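Local coordinates for short-chain dehydrogenase/reductase SDR (Paraburkholderia phymatum, PDB 5VA8), which binds NADP in a Rossmann-type fold and is probably an NADP(H)-dependent oxidoreductase of the short-chain dehydrogenase/reductase family, at residues G134-G139 with R177-N182. Numbering follows the deposited sequence.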
# COMPACT_ATOMS: atom_id res chain seq x y z
N GLY A 134 17.51 -20.73 -17.06
CA GLY A 134 18.53 -20.21 -17.97
C GLY A 134 18.98 -18.81 -17.60
O GLY A 134 20.17 -18.49 -17.67
N MET A 135 18.04 -17.95 -17.19
CA MET A 135 18.44 -16.61 -16.76
C MET A 135 19.38 -16.69 -15.57
O MET A 135 20.40 -15.99 -15.52
CB MET A 135 17.20 -15.79 -16.39
CG MET A 135 16.30 -15.47 -17.58
SD MET A 135 14.89 -14.48 -17.04
CE MET A 135 14.00 -14.30 -18.60
N ILE A 136 19.04 -17.52 -14.58
CA ILE A 136 19.90 -17.68 -13.41
C ILE A 136 21.28 -18.17 -13.82
O ILE A 136 22.30 -17.67 -13.35
CB ILE A 136 19.22 -18.62 -12.39
CG1 ILE A 136 18.04 -17.91 -11.72
CG2 ILE A 136 20.23 -19.16 -11.38
CD1 ILE A 136 17.22 -18.82 -10.83
N SER A 137 21.32 -19.13 -14.74
CA SER A 137 22.59 -19.71 -15.16
C SER A 137 23.50 -18.69 -15.83
O SER A 137 24.73 -18.83 -15.80
CB SER A 137 22.33 -20.90 -16.09
OG SER A 137 22.08 -20.48 -17.43
N ARG A 138 22.92 -17.65 -16.44
CA ARG A 138 23.70 -16.61 -17.10
C ARG A 138 23.92 -15.39 -16.21
O ARG A 138 24.65 -14.48 -16.61
CB ARG A 138 23.02 -16.19 -18.41
CG ARG A 138 23.10 -17.29 -19.47
CD ARG A 138 22.41 -16.89 -20.77
NE ARG A 138 20.96 -16.75 -20.59
CZ ARG A 138 20.08 -17.73 -20.75
NH1 ARG A 138 20.48 -18.96 -21.10
NH2 ARG A 138 18.78 -17.49 -20.57
N GLY A 139 23.34 -15.37 -15.01
CA GLY A 139 23.52 -14.24 -14.12
C GLY A 139 22.86 -12.97 -14.59
O GLY A 139 23.24 -11.89 -14.13
N ARG A 177 11.84 -11.81 -5.21
CA ARG A 177 12.87 -11.72 -4.19
C ARG A 177 13.70 -13.00 -4.10
O ARG A 177 14.88 -12.94 -3.75
CB ARG A 177 12.22 -11.33 -2.86
CG ARG A 177 11.77 -9.86 -2.90
CD ARG A 177 10.60 -9.58 -2.01
NE ARG A 177 10.24 -8.17 -1.97
CZ ARG A 177 9.24 -7.63 -2.67
NH1 ARG A 177 8.51 -8.39 -3.49
NH2 ARG A 177 8.96 -6.34 -2.56
N LYS A 178 13.10 -14.14 -4.46
CA LYS A 178 13.80 -15.42 -4.42
C LYS A 178 14.94 -15.47 -5.43
O LYS A 178 16.03 -16.00 -5.13
CB LYS A 178 12.79 -16.54 -4.70
CG LYS A 178 13.39 -17.94 -4.73
CD LYS A 178 13.97 -18.28 -3.37
CE LYS A 178 13.30 -19.49 -2.77
NZ LYS A 178 13.85 -19.78 -1.42
N VAL A 179 14.72 -14.95 -6.64
CA VAL A 179 15.70 -15.08 -7.71
C VAL A 179 16.60 -13.87 -7.83
O VAL A 179 17.56 -13.89 -8.62
CB VAL A 179 15.01 -15.35 -9.07
CG1 VAL A 179 14.15 -16.60 -8.98
CG2 VAL A 179 14.17 -14.16 -9.52
N ALA A 180 16.35 -12.83 -7.04
CA ALA A 180 17.18 -11.62 -7.13
C ALA A 180 18.67 -11.85 -6.89
O ALA A 180 19.47 -11.08 -7.46
CB ALA A 180 16.65 -10.56 -6.15
N PRO A 181 19.13 -12.83 -6.10
CA PRO A 181 20.58 -13.00 -5.93
C PRO A 181 21.32 -13.32 -7.21
O PRO A 181 22.55 -13.18 -7.25
CB PRO A 181 20.68 -14.16 -4.93
CG PRO A 181 19.43 -14.06 -4.13
CD PRO A 181 18.38 -13.65 -5.12
N ASN A 182 20.61 -13.74 -8.26
CA ASN A 182 21.20 -14.25 -9.49
C ASN A 182 21.16 -13.25 -10.64
O ASN A 182 21.28 -13.64 -11.80
CB ASN A 182 20.50 -15.54 -9.90
CG ASN A 182 20.42 -16.53 -8.77
OD1 ASN A 182 21.43 -17.12 -8.40
ND2 ASN A 182 19.22 -16.71 -8.21
O HOH W 1 23.30 -17.04 -10.70
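Ile136 and Asn182 meet where the C-terminal ends of helices 110-138 and 159-179 lie side by side on one face of the Rossmann-fold sheet, each leading into the next parallel strand. The flat amide of Asn182 lies against the branched flank of Ile136: CG2 of Ile136 comes 3.7 Å from CG of Asn182, while CG1 and CD1 of Ile136 reach its ND2. With Ile136 CG1 beside the backbone N and anti to the carbonyl carbon (chi1 -73°), and CG2 anti to the N, both branches are turned to the asparagine. Further in, CD1 of Ile136 touches CG1 of Val179 at 4.2 Å; Val179 in turn packs on Val184 and Ile186 of strand 184-191, so apolar beta-branched residues suit this layer between helix and sheet.

Asparagine suits this partly exposed position because its amide can serve a backbone carbonyl and solvent at once. Its ND2 bonds to Val179 O at 3.3 Å from above the carbonyl plane, on the same face as Asn182 N, which shares this acceptor; the ND2 bond, bent at 140°, turns the amide back toward the carbonyl three residues earlier. At the other end OD1 accepts a hydrogen bond from a water (3.0 Å) that also donates to Ile136 O (2.9 Å), bridging the two segments. Both helices are the crossovers of successive beta-alpha-beta units, and a Schellman motif closes helix 110-138 at Gly139, where positive phi (69°) favours glycine. Gly139 CA also makes a CA-H...O contact of 3.3 Å with Asn182 O. Beyond the pair, Arg106 of the third subunit packs on Ile136 and Phe105 of that subunit on Val179, placing the contact beside a subunit interface.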